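Local coordinates for protein 1-pyrroline-5-carboxylate dehydrogenase (Thermus thermophilus, PDB 1UZB) that probably oxidises glutamate semialdehyde, the ring-opened form of 1-pyrroline-5-carboxylate, to glutamate with a nicotinamide coenzyme, as a member of the aldehyde dehydrogenase family, at residues 6-11 with 138-143; 25-30 with 116-121; 101-106 with 144-149; 132-137 with 184-189; 215-220 with 233-238. All blocks are in the same frame, centred on the assembly; numbering follows the deposited sequence. Where two conformers were deposited one is given.

In the fold
Helix 128-149 is shared by three of the contacts: along it come interaction 4, interaction 1 and interaction 3, and the centre of interaction 1 is about 10 Å from the centre of each of the other two. Interaction 2 sits beside interaction 4, where L120 leans on D134, P186 and V187. V187 and P186 also pack on V215 of interaction 5. Interactions 2 and 5 join through a probable hydrogen bond, T119 OG1 to K218 NZ at 2.7 Å. Interaction 4 holds N184, F185 and P186, part of a sequence that lines the active site in relatives. Bound (4R)-2-methylpentane-2,4-diol lies about 4 Å from the F6 side chain of interaction 1 and from that of R147 in interaction 3.

Interaction 1: residues 6-11 with 138-143; sequences FRNEPI and AIDFIE
The extended N-terminal segment that precedes helix 17-32 runs past helix 128-149, and D140 of that helix holds it by N8 and E9. The backbone N of E9 gives a hydrogen bond of 2.8 Å to D140 OD1, using the syn lone pair of that oxygen. N8 ND2 reaches D140 OD2 at 3.0 Å and almost straight (169°), but comes from above the carboxylate plane, the amide standing nearly upright against it. Two waters extend the grip: one donates to D140 OD1 and R7 O, the other to D140 OD2 and E9 O, giving the buried carboxylate four bonds. Aspartate suits the place because its short side chain offers two acceptors, one to a backbone N-H and one to an amide side chain.

The segment has no regular helix or strand; N8, E9 and P10 have polyproline-II-like backbone angles, and with no sheet partner here the backbone N of E9 is taken by D140. E9 extends its CG anti to the backbone N and then bends (chi2 72°), bringing CG to 4.0 Å from I139 CD1, while its carboxylate forms salt bridges with K113 and R110. N8 ND2 has a second acceptor in V480 O.

At the start of the segment, the F6 ring leans on the helix: CE1 lies 3.6 Å from D140 O, approached obliquely, and E143 CB meets the ring edge 4.0 Å from that same F6 CE1. F6 also makes an edge-to-face pair with Y144 and touches V160 of a second subunit.

Interaction 2: residues 25-30 with 116-121; sequences EALRRV and LEATLV
A118 is the bump at the centre, its methyl pushed into a hollow on helix 17-32 lined by A26, L27 and V30. A118 CB lies 3.6 Å from L27 CD2, 3.6 Å from V30 CG2 and 4.2 Å from A26 CB, so it is touched by all three; A26 O closes in as well, 3.7 Å from A118 CB. The small residues A26 and A118 let the backbones come close, with the CA atoms of L27 and A118 only 4.9 Å apart.

This is helix-on-helix packing, the segments of helices 17-32 and 113-124 crossing at -61° with their axes 8.4 Å apart at the closest. The bumps of the first helix have hollows to match. L27 sends CD2 between A118 and V121, one turn apart, reaching 4.0 Å from V121 CB. V30 uses both its branches: chi1 168° sets CG2 beside its own backbone N, where it meets the A118 methyl and comes 3.8 Å from T119 OG1, while CG1 leans on T119 alone, a forked side chain suited to covering two neighbours. The T119 hydroxyl is bound elsewhere, to K218 NZ and E115 O, and presents V30 with a surface already satisfied. W128 and Y122 also touch L27.

Interaction 3: residues 101-106 with 144-149; sequences LLLKAA and YYARAA
L102 lays its CB against A146, the CB atoms of the two residues 3.8 Å apart, and carries its CD2 past the methyl to the helix backbone, 3.8 Å from A146 N. From there CD2 looks toward Y145 CB at a looser 4.4 Å. The L102 side chain reaches this position with chi1 at -97°, well away from a staggered value, which suggests that its fit between the helices costs some torsional strain.

L103, the next residue round the helix, takes the other flank of A146. Its CD2 stands 3.9 Å from A146 CB, so the alanine methyl sits in the notch between the two leucines, and its small size lets the helices approach. The same L103 CD2 touches R147 NH2 at 3.8 Å, the two side chains crossing at about a right angle. The arginine chain runs extended from CG to NE and brings its guanidinium up to L103 CD2, with NH2 engaged by a salt bridge to E143 and NH1 by E4 O. The leucine methyl touches only the guanidinium end and may help to screen the ion pair from solvent. F516 of a third subunit also packs on L103.

Y145 turns its ring away from the leucines to meet the rings of F141 and Y502, and its OH is bonded to G498 N. The segments run nearly antiparallel, at 167°, with axes 9.1 Å apart at the closest, and S99 OG bonds to A146 O. This is the side-by-side packing of two long antiparallel helices, 95-111 and 128-149, in the helical part of an aldehyde dehydrogenase subunit.

Interaction 4: residues 132-137 with 184-189; sequences SADVAE and NFPVAI
Hydrogen bonding centres on D134, whose OD1 accepts the backbone N of A188 at 2.8 Å (155°), the donor meeting it nearly along the C-O axis. Because A188 is the first residue of helix 188-199, the negative carboxylate lies at a helix N-terminus and would probably be stabilised by it. Its other oxygen, OD2, makes a salt bridge to K126. D134 gets there with its CG anti to its own backbone N (chi1 -169°), reaching across from helix 128-149.

Close packing surrounds those polar atoms. D134 OD1 is 3.2 Å from V187 CB, and D134 OD2 is 3.3 Å from F185 CA and 3.6 Å from P186 CD, so the loop curves round the end of the carboxylate. The A188 methyl tucks against the D134 carbonyl, 3.3 Å between A188 CB and D134 O. The F185 ring meets the carboxylate obliquely, the planes 37° apart, and forms a cation-pi contact with K126, the same lysine that balances D134.

Among apolar contacts, the extended E137 chain lies alongside the A188 methyl. V135 CG2 and V187 CG1 are more distant, 4.4 Å apart.

The Asn-Phe-Pro here belongs to the Pro-Trp-Asn-Phe-Pro sequence of aldehyde dehydrogenases, whose Asn contributes to the oxyanion hole in relatives; N184 probably does so here, its ND2 bonded to Q320 O. The loop crosses helix 128-149 just before helix 188-199, with helices 113-124 and 213-226 packing against it.

Interaction 5: residues 215-220 with 233-238; sequences VGAKVF and VNFLPG
F235 puts its CB almost over the middle of the F220 ring, 3.5 Å from the ring centroid and 5° off the normal, a CH-pi contact at the centre of the interface. The rings themselves meet obliquely, with centroids 5.1 Å apart and planes at 33°. F235 has CG anti to its backbone N, which carries the ring on past F220 to the helix, where F235 CZ comes within 3.4 Å of A217 N. G216, with no side chain, leaves room for F235 CE2 to sit 3.7 Å from G216 C, and the small A217 adds its CB beside the same ring.

The far end of F220 is just as tight. The rim of its ring, CE2, meets V233 CB at 3.7 Å, and F220 CZ is 3.4 Å from N234 O, while N234 points its side chain away, where G231, V204 and G43 bond its amide. The loose side lies at 236-238, which does not touch segment 215-220. These residues are nevertheless buried by other parts of the fold: L236 packs on A76 and A79 of helix 73-90, and P237 on L40 and P208, its CD resting over a face of the F235 ring.

Segment 215-220 of helix 213-226 runs roughly antiparallel to strand 233-235, at 151°, the axes 9.4 Å apart at the closest, while strands 203-207 and 233-235 run parallel. The contact is thus the helix-on-strand packing of a beta-alpha-beta unit, consistent with the Rossmann-like coenzyme-binding domain of aldehyde dehydrogenases.

Interaction 1: residues 6-11 with 138-143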
# COMPACT_ATOMS: atom_id res chain seq x y z
N PHE A 6 3.20 10.18 15.67
CA PHE A 6 2.56 11.08 16.61
C PHE A 6 2.02 10.34 17.83
O PHE A 6 1.45 9.26 17.72
CB PHE A 6 1.40 11.81 15.94
CG PHE A 6 0.57 12.62 16.89
CD1 PHE A 6 0.92 13.93 17.21
CD2 PHE A 6 -0.55 12.06 17.51
CE1 PHE A 6 0.16 14.67 18.13
CE2 PHE A 6 -1.31 12.78 18.42
CZ PHE A 6 -0.95 14.09 18.73
N ARG A 7 2.23 10.95 19.00
CA ARG A 7 1.72 10.43 20.26
C ARG A 7 1.26 11.65 21.04
O ARG A 7 1.88 12.71 20.95
CB ARG A 7 2.80 9.70 21.07
CG ARG A 7 3.42 8.49 20.38
CD ARG A 7 3.94 7.49 21.40
NE ARG A 7 4.88 8.08 22.35
CZ ARG A 7 6.13 8.43 22.05
NH1 ARG A 7 6.60 8.25 20.83
NH2 ARG A 7 6.91 8.96 22.99
N ASN A 8 0.17 11.53 21.79
CA ASN A 8 -0.31 12.66 22.58
C ASN A 8 0.60 12.93 23.77
O ASN A 8 1.14 12.00 24.38
CB ASN A 8 -1.73 12.41 23.08
CG ASN A 8 -2.74 12.35 21.95
OD1 ASN A 8 -3.02 11.28 21.40
ND2 ASN A 8 -3.29 13.50 21.59
N GLU A 9 0.77 14.21 24.10
CA GLU A 9 1.60 14.63 25.22
C GLU A 9 0.86 14.24 26.50
O GLU A 9 -0.30 14.60 26.69
CB GLU A 9 1.79 16.14 25.18
CG GLU A 9 2.62 16.75 26.31
CD GLU A 9 4.10 16.42 26.22
OE1 GLU A 9 4.59 16.16 25.10
OE2 GLU A 9 4.77 16.45 27.27
N PRO A 10 1.52 13.48 27.40
CA PRO A 10 0.87 13.07 28.64
C PRO A 10 0.41 14.26 29.49
O PRO A 10 1.11 15.25 29.61
CB PRO A 10 1.95 12.26 29.35
CG PRO A 10 2.69 11.64 28.20
CD PRO A 10 2.82 12.81 27.24
N ILE A 11 -0.79 14.14 30.06
CA ILE A 11 -1.34 15.20 30.91
C ILE A 11 -0.90 14.92 32.34
O ILE A 11 -1.21 13.87 32.91
CB ILE A 11 -2.88 15.21 30.84
CG1 ILE A 11 -3.33 15.49 29.40
CG2 ILE A 11 -3.44 16.28 31.78
CD1 ILE A 11 -4.83 15.41 29.19
N ALA A 138 -1.86 22.04 23.32
CA ALA A 138 -1.14 22.99 22.46
C ALA A 138 0.05 22.28 21.81
O ALA A 138 0.29 22.42 20.61
CB ALA A 138 -0.66 24.18 23.28
N ILE A 139 0.81 21.54 22.62
CA ILE A 139 1.96 20.81 22.11
C ILE A 139 1.45 19.80 21.07
O ILE A 139 2.04 19.66 20.00
CB ILE A 139 2.68 20.08 23.27
CG1 ILE A 139 3.31 21.11 24.21
CG2 ILE A 139 3.75 19.15 22.72
CD1 ILE A 139 3.73 20.54 25.55
N ASP A 140 0.34 19.13 21.38
CA ASP A 140 -0.24 18.16 20.45
C ASP A 140 -0.57 18.79 19.10
O ASP A 140 -0.30 18.20 18.06
CB ASP A 140 -1.51 17.53 21.02
CG ASP A 140 -1.24 16.51 22.11
OD1 ASP A 140 -0.06 16.12 22.30
OD2 ASP A 140 -2.21 16.08 22.78
N PHE A 141 -1.18 19.98 19.11
CA PHE A 141 -1.52 20.64 17.85
C PHE A 141 -0.28 20.87 17.00
O PHE A 141 -0.29 20.62 15.79
CB PHE A 141 -2.20 21.99 18.10
CG PHE A 141 -3.68 21.90 18.39
CD1 PHE A 141 -4.22 22.60 19.46
CD2 PHE A 141 -4.52 21.15 17.58
CE1 PHE A 141 -5.59 22.56 19.73
CE2 PHE A 141 -5.90 21.10 17.83
CZ PHE A 141 -6.43 21.81 18.91
N ILE A 142 0.80 21.35 17.62
CA ILE A 142 2.02 21.61 16.88
C ILE A 142 2.60 20.32 16.30
O ILE A 142 2.93 20.26 15.11
CB ILE A 142 3.08 22.28 17.78
CG1 ILE A 142 2.53 23.59 18.36
CG2 ILE A 142 4.34 22.55 16.98
CD1 ILE A 142 3.43 24.21 19.42
N GLU A 143 2.71 19.28 17.13
CA GLU A 143 3.25 18.00 16.70
C GLU A 143 2.39 17.36 15.61
O GLU A 143 2.91 16.82 14.63
CB GLU A 143 3.35 17.04 17.88
CG GLU A 143 4.35 17.43 18.97
CD GLU A 143 5.79 17.14 18.59
OE1 GLU A 143 6.02 16.44 17.59
OE2 GLU A 143 6.70 17.60 19.32
O HOH W 1 2.25 15.43 21.01
O HOH W 2 -2.55 15.49 25.42

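Interaction 2: residues 25-30 with 116-121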
# COMPACT_ATOMS: atom_id res chain seq x y z
N GLU A 25 7.41 25.43 42.10
CA GLU A 25 8.45 26.38 41.72
C GLU A 25 7.99 27.23 40.54
O GLU A 25 8.27 28.43 40.49
CB GLU A 25 9.75 25.65 41.35
CG GLU A 25 10.92 26.58 40.98
CD GLU A 25 11.28 27.57 42.08
OE1 GLU A 25 11.29 27.17 43.27
OE2 GLU A 25 11.58 28.74 41.76
N ALA A 26 7.27 26.62 39.61
CA ALA A 26 6.77 27.33 38.44
C ALA A 26 5.73 28.37 38.85
O ALA A 26 5.74 29.50 38.36
CB ALA A 26 6.17 26.35 37.44
N LEU A 27 4.82 27.98 39.74
CA LEU A 27 3.79 28.89 40.23
C LEU A 27 4.44 30.06 40.96
O LEU A 27 4.06 31.21 40.77
CB LEU A 27 2.84 28.14 41.17
CG LEU A 27 1.83 27.22 40.47
CD1 LEU A 27 1.19 26.28 41.48
CD2 LEU A 27 0.78 28.07 39.77
N ARG A 28 5.44 29.77 41.79
CA ARG A 28 6.12 30.82 42.53
C ARG A 28 6.82 31.80 41.59
O ARG A 28 6.71 33.02 41.77
CB ARG A 28 7.10 30.20 43.52
CG ARG A 28 6.41 29.61 44.74
CD ARG A 28 7.31 28.70 45.56
NE ARG A 28 6.63 28.29 46.78
CZ ARG A 28 6.83 27.14 47.40
NH1 ARG A 28 7.70 26.25 46.93
NH2 ARG A 28 6.14 26.86 48.50
N ARG A 29 7.52 31.29 40.59
CA ARG A 29 8.21 32.18 39.65
C ARG A 29 7.24 33.03 38.84
O ARG A 29 7.50 34.22 38.62
CB ARG A 29 9.12 31.37 38.72
CG ARG A 29 10.28 30.72 39.44
CD ARG A 29 11.36 30.30 38.48
NE ARG A 29 12.47 29.65 39.17
CZ ARG A 29 13.61 29.31 38.59
NH1 ARG A 29 13.81 29.57 37.30
NH2 ARG A 29 14.57 28.71 39.29
N VAL A 30 6.13 32.45 38.40
CA VAL A 30 5.14 33.21 37.65
C VAL A 30 4.56 34.31 38.53
O VAL A 30 4.43 35.46 38.10
CB VAL A 30 4.00 32.30 37.13
CG1 VAL A 30 2.84 33.15 36.62
CG2 VAL A 30 4.52 31.41 36.02
N LEU A 116 4.03 27.67 31.55
CA LEU A 116 2.80 27.96 30.84
C LEU A 116 1.57 27.53 31.65
O LEU A 116 0.57 28.25 31.69
CB LEU A 116 2.81 27.28 29.46
CG LEU A 116 3.81 27.88 28.47
CD1 LEU A 116 3.88 27.01 27.23
CD2 LEU A 116 3.42 29.31 28.12
N GLU A 117 1.65 26.37 32.29
CA GLU A 117 0.55 25.88 33.11
C GLU A 117 0.29 26.85 34.26
O GLU A 117 -0.85 27.21 34.53
CB GLU A 117 0.87 24.49 33.67
CG GLU A 117 1.05 23.41 32.61
CD GLU A 117 1.56 22.11 33.19
OE1 GLU A 117 1.95 22.10 34.37
OE2 GLU A 117 1.57 21.09 32.46
N ALA A 118 1.37 27.27 34.93
CA ALA A 118 1.26 28.19 36.05
C ALA A 118 0.65 29.52 35.61
O ALA A 118 -0.09 30.16 36.36
CB ALA A 118 2.63 28.42 36.68
N THR A 119 0.98 29.95 34.40
CA THR A 119 0.46 31.21 33.89
C THR A 119 -1.05 31.07 33.67
O THR A 119 -1.80 32.01 33.91
CB THR A 119 1.16 31.62 32.58
OG1 THR A 119 2.57 31.69 32.81
CG2 THR A 119 0.68 32.99 32.13
N LEU A 120 -1.49 29.89 33.23
CA LEU A 120 -2.92 29.65 33.03
C LEU A 120 -3.66 29.65 34.36
O LEU A 120 -4.77 30.16 34.47
CB LEU A 120 -3.14 28.29 32.34
CG LEU A 120 -2.81 28.22 30.85
CD1 LEU A 120 -2.92 26.77 30.39
CD2 LEU A 120 -3.77 29.10 30.06
N VAL A 121 -3.03 29.06 35.38
CA VAL A 121 -3.62 29.02 36.71
C VAL A 121 -3.93 30.43 37.19
O VAL A 121 -5.05 30.73 37.61
CB VAL A 121 -2.65 28.34 37.71
CG1 VAL A 121 -3.16 28.51 39.14
CG2 VAL A 121 -2.51 26.86 37.38

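Interaction 3: residues 101-106 with 144-149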
# COMPACT_ATOMS: atom_id res chain seq x y z
N LEU A 101 10.27 23.54 11.60
CA LEU A 101 10.16 24.75 12.42
C LEU A 101 9.09 24.52 13.49
O LEU A 101 9.27 24.88 14.65
CB LEU A 101 9.81 25.96 11.55
CG LEU A 101 10.62 27.22 11.87
CD1 LEU A 101 10.25 28.33 10.90
CD2 LEU A 101 10.37 27.66 13.31
N LEU A 102 7.97 23.92 13.10
CA LEU A 102 6.91 23.63 14.07
C LEU A 102 7.44 22.68 15.14
O LEU A 102 7.22 22.89 16.33
CB LEU A 102 5.68 23.02 13.39
CG LEU A 102 4.55 23.99 13.06
CD1 LEU A 102 5.00 24.93 11.96
CD2 LEU A 102 3.30 23.22 12.65
N LEU A 103 8.14 21.63 14.71
CA LEU A 103 8.67 20.67 15.67
C LEU A 103 9.60 21.34 16.67
O LEU A 103 9.62 20.99 17.85
CB LEU A 103 9.39 19.53 14.94
CG LEU A 103 8.49 18.64 14.09
CD1 LEU A 103 9.35 17.67 13.29
CD2 LEU A 103 7.49 17.89 14.97
N LYS A 104 10.38 22.32 16.21
CA LYS A 104 11.26 23.04 17.11
C LYS A 104 10.42 23.80 18.13
O LYS A 104 10.71 23.78 19.32
CB LYS A 104 12.14 24.01 16.31
CG LYS A 104 12.86 25.05 17.16
CD LYS A 104 13.76 24.42 18.21
CE LYS A 104 15.04 23.88 17.62
NZ LYS A 104 16.01 23.49 18.68
N ALA A 105 9.37 24.47 17.66
CA ALA A 105 8.49 25.21 18.56
C ALA A 105 7.86 24.29 19.61
O ALA A 105 7.72 24.68 20.77
CB ALA A 105 7.40 25.93 17.77
N ALA A 106 7.48 23.08 19.21
CA ALA A 106 6.88 22.14 20.14
C ALA A 106 7.88 21.75 21.22
O ALA A 106 7.52 21.62 22.39
CB ALA A 106 6.38 20.91 19.41
N TYR A 144 1.08 17.43 15.78
CA TYR A 144 0.15 16.84 14.83
C TYR A 144 0.16 17.57 13.49
O TYR A 144 0.34 16.95 12.44
CB TYR A 144 -1.27 16.82 15.40
CG TYR A 144 -2.25 16.05 14.55
CD1 TYR A 144 -2.42 14.68 14.70
CD2 TYR A 144 -2.98 16.70 13.55
CE1 TYR A 144 -3.30 13.96 13.88
CE2 TYR A 144 -3.84 16.00 12.72
CZ TYR A 144 -4.00 14.63 12.89
OH TYR A 144 -4.87 13.95 12.07
N TYR A 145 -0.04 18.88 13.52
CA TYR A 145 -0.07 19.65 12.28
C TYR A 145 1.27 19.62 11.53
O TYR A 145 1.29 19.68 10.30
CB TYR A 145 -0.51 21.10 12.56
CG TYR A 145 -1.95 21.22 13.02
CD1 TYR A 145 -2.34 22.26 13.87
CD2 TYR A 145 -2.93 20.31 12.62
CE1 TYR A 145 -3.66 22.38 14.31
CE2 TYR A 145 -4.26 20.42 13.05
CZ TYR A 145 -4.61 21.45 13.90
OH TYR A 145 -5.90 21.55 14.37
N ALA A 146 2.39 19.52 12.25
CA ALA A 146 3.69 19.45 11.59
C ALA A 146 3.73 18.22 10.69
O ALA A 146 4.24 18.26 9.57
CB ALA A 146 4.80 19.38 12.61
N ARG A 147 3.19 17.11 11.19
CA ARG A 147 3.16 15.86 10.46
C ARG A 147 2.07 15.85 9.39
O ARG A 147 2.29 15.43 8.26
CB ARG A 147 2.94 14.69 11.42
CG ARG A 147 4.11 14.43 12.37
CD ARG A 147 3.72 13.43 13.46
NE ARG A 147 4.84 12.99 14.29
CZ ARG A 147 5.44 13.74 15.22
NH1 ARG A 147 6.45 13.24 15.92
NH2 ARG A 147 5.03 14.97 15.45
N ALA A 148 0.88 16.32 9.75
CA ALA A 148 -0.23 16.34 8.82
C ALA A 148 0.05 17.18 7.58
O ALA A 148 -0.37 16.84 6.48
CB ALA A 148 -1.49 16.84 9.52
N ALA A 149 0.77 18.28 7.77
CA ALA A 149 1.09 19.17 6.65
C ALA A 149 1.88 18.45 5.56
O ALA A 149 1.73 18.76 4.37
CB ALA A 149 1.88 20.38 7.16

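Interaction 4: residues 132-137 with 184-189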
# COMPACT_ATOMS: atom_id res chain seq x y z
N SER A 132 -2.59 21.80 32.87
CA SER A 132 -1.70 20.85 32.21
C SER A 132 -2.32 20.30 30.93
O SER A 132 -1.64 20.14 29.92
CB SER A 132 -1.34 19.70 33.16
OG SER A 132 -0.42 18.81 32.56
N ALA A 133 -3.62 20.02 30.96
CA ALA A 133 -4.29 19.49 29.78
C ALA A 133 -4.27 20.51 28.64
O ALA A 133 -4.11 20.15 27.48
CB ALA A 133 -5.74 19.13 30.12
N ASP A 134 -4.41 21.79 28.99
CA ASP A 134 -4.41 22.88 28.03
C ASP A 134 -3.07 22.94 27.30
O ASP A 134 -3.01 22.90 26.07
CB ASP A 134 -4.69 24.20 28.78
CG ASP A 134 -4.98 25.37 27.86
OD1 ASP A 134 -4.28 25.54 26.85
OD2 ASP A 134 -5.91 26.15 28.18
N VAL A 135 -1.98 23.03 28.06
CA VAL A 135 -0.65 23.10 27.45
C VAL A 135 -0.32 21.83 26.67
O VAL A 135 0.29 21.89 25.59
CB VAL A 135 0.43 23.35 28.53
CG1 VAL A 135 1.80 23.38 27.88
CG2 VAL A 135 0.15 24.68 29.23
N ALA A 136 -0.73 20.67 27.19
CA ALA A 136 -0.48 19.41 26.50
C ALA A 136 -1.16 19.40 25.14
O ALA A 136 -0.60 18.93 24.15
CB ALA A 136 -0.98 18.25 27.35
N GLU A 137 -2.38 19.94 25.08
CA GLU A 137 -3.12 20.01 23.82
C GLU A 137 -2.42 20.94 22.83
O GLU A 137 -2.39 20.66 21.64
CB GLU A 137 -4.55 20.51 24.08
CG GLU A 137 -5.44 20.49 22.84
CD GLU A 137 -6.83 21.04 23.11
OE1 GLU A 137 -7.41 20.70 24.16
OE2 GLU A 137 -7.34 21.80 22.27
N ASN A 184 -10.81 30.64 27.06
CA ASN A 184 -10.90 29.41 27.84
C ASN A 184 -9.80 28.38 27.58
O ASN A 184 -9.50 27.56 28.46
CB ASN A 184 -12.30 28.81 27.72
CG ASN A 184 -12.58 28.20 26.36
OD1 ASN A 184 -12.02 28.61 25.35
ND2 ASN A 184 -13.47 27.22 26.34
N PHE A 185 -9.21 28.40 26.40
CA PHE A 185 -8.08 27.52 26.07
C PHE A 185 -7.11 28.44 25.34
O PHE A 185 -6.83 28.26 24.15
CB PHE A 185 -8.51 26.36 25.17
CG PHE A 185 -9.30 25.31 25.90
CD1 PHE A 185 -10.69 25.40 25.98
CD2 PHE A 185 -8.65 24.26 26.54
CE1 PHE A 185 -11.42 24.45 26.70
CE2 PHE A 185 -9.37 23.31 27.26
CZ PHE A 185 -10.76 23.40 27.34
N PRO A 186 -6.58 29.44 26.06
CA PRO A 186 -5.64 30.44 25.55
C PRO A 186 -4.24 30.00 25.16
O PRO A 186 -3.46 30.80 24.66
CB PRO A 186 -5.64 31.49 26.65
CG PRO A 186 -5.75 30.66 27.87
CD PRO A 186 -6.77 29.60 27.51
N VAL A 187 -3.92 28.74 25.42
CA VAL A 187 -2.63 28.23 24.97
C VAL A 187 -2.95 27.22 23.87
O VAL A 187 -2.50 27.38 22.74
CB VAL A 187 -1.83 27.53 26.10
CG1 VAL A 187 -0.53 26.97 25.53
CG2 VAL A 187 -1.52 28.52 27.21
N ALA A 188 -3.78 26.23 24.18
CA ALA A 188 -4.14 25.20 23.21
C ALA A 188 -4.80 25.68 21.91
O ALA A 188 -4.25 25.49 20.83
CB ALA A 188 -5.04 24.17 23.87
N ILE A 189 -5.98 26.29 22.01
CA ILE A 189 -6.68 26.75 20.81
C ILE A 189 -5.97 27.92 20.14
O ILE A 189 -5.92 28.01 18.91
CB ILE A 189 -8.14 27.07 21.14
CG1 ILE A 189 -8.85 25.78 21.57
CG2 ILE A 189 -8.85 27.68 19.93
CD1 ILE A 189 -10.30 25.96 21.97

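Interaction 5: residues 215-220 with 233-238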
# COMPACT_ATOMS: atom_id res chain seq x y z
N VAL A 215 -0.59 34.98 28.61
CA VAL A 215 -0.15 33.67 28.17
C VAL A 215 0.03 33.64 26.65
O VAL A 215 0.85 32.89 26.13
CB VAL A 215 -1.12 32.56 28.63
CG1 VAL A 215 -2.39 32.57 27.80
CG2 VAL A 215 -0.41 31.21 28.56
N GLY A 216 -0.74 34.46 25.94
CA GLY A 216 -0.60 34.53 24.49
C GLY A 216 0.76 35.10 24.15
O GLY A 216 1.42 34.67 23.19
N ALA A 217 1.20 36.09 24.93
CA ALA A 217 2.50 36.70 24.71
C ALA A 217 3.60 35.66 24.95
O ALA A 217 4.58 35.61 24.21
CB ALA A 217 2.69 37.88 25.65
N LYS A 218 3.43 34.82 25.97
CA LYS A 218 4.43 33.80 26.26
C LYS A 218 4.50 32.78 25.13
O LYS A 218 5.58 32.24 24.85
CB LYS A 218 4.13 33.11 27.60
CG LYS A 218 4.32 34.03 28.79
CD LYS A 218 4.24 33.28 30.11
CE LYS A 218 4.53 34.20 31.28
NZ LYS A 218 4.64 33.44 32.55
N VAL A 219 3.38 32.50 24.48
CA VAL A 219 3.40 31.58 23.36
C VAL A 219 4.20 32.24 22.24
O VAL A 219 4.97 31.57 21.55
CB VAL A 219 1.96 31.24 22.88
CG1 VAL A 219 2.01 30.49 21.55
CG2 VAL A 219 1.26 30.38 23.93
N PHE A 220 4.05 33.55 22.06
CA PHE A 220 4.81 34.23 21.02
C PHE A 220 6.30 34.28 21.33
O PHE A 220 7.12 34.34 20.41
CB PHE A 220 4.26 35.62 20.73
CG PHE A 220 3.32 35.63 19.56
CD1 PHE A 220 2.02 35.15 19.70
CD2 PHE A 220 3.76 36.02 18.30
CE1 PHE A 220 1.18 35.03 18.60
CE2 PHE A 220 2.93 35.91 17.19
CZ PHE A 220 1.63 35.42 17.34
N VAL A 233 4.11 35.17 11.86
CA VAL A 233 3.13 35.18 12.96
C VAL A 233 3.24 36.53 13.66
O VAL A 233 4.35 37.02 13.94
CB VAL A 233 3.35 34.04 13.99
CG1 VAL A 233 2.98 32.69 13.36
CG2 VAL A 233 4.79 34.03 14.49
N ASN A 234 2.09 37.13 13.94
CA ASN A 234 2.03 38.44 14.58
C ASN A 234 1.02 38.41 15.73
O ASN A 234 -0.04 37.79 15.63
CB ASN A 234 1.65 39.48 13.53
CG ASN A 234 2.58 39.44 12.32
OD1 ASN A 234 3.66 40.03 12.32
ND2 ASN A 234 2.18 38.70 11.29
N PHE A 235 1.38 39.09 16.81
CA PHE A 235 0.60 39.14 18.05
C PHE A 235 -0.00 40.53 18.28
O PHE A 235 0.73 41.49 18.50
CB PHE A 235 1.55 38.77 19.19
CG PHE A 235 0.93 38.77 20.56
CD1 PHE A 235 1.45 39.60 21.55
CD2 PHE A 235 -0.11 37.91 20.88
CE1 PHE A 235 0.95 39.56 22.84
CE2 PHE A 235 -0.62 37.87 22.17
CZ PHE A 235 -0.09 38.69 23.16
N LEU A 236 -1.33 40.61 18.24
CA LEU A 236 -2.04 41.88 18.42
C LEU A 236 -3.11 41.94 19.50
O LEU A 236 -4.31 41.96 19.20
CB LEU A 236 -2.67 42.32 17.09
CG LEU A 236 -1.76 42.66 15.91
CD1 LEU A 236 -2.60 43.23 14.77
CD2 LEU A 236 -0.70 43.66 16.33
N PRO A 237 -2.69 41.96 20.77
CA PRO A 237 -3.69 42.04 21.84
C PRO A 237 -4.42 43.38 21.71
O PRO A 237 -3.81 44.38 21.32
CB PRO A 237 -2.85 41.95 23.11
CG PRO A 237 -1.50 42.49 22.68
CD PRO A 237 -1.33 41.86 21.32
N GLY A 238 -5.72 43.39 22.00
CA GLY A 238 -6.49 44.62 21.90
C GLY A 238 -7.74 44.61 22.75
O GLY A 238 -8.18 43.56 23.22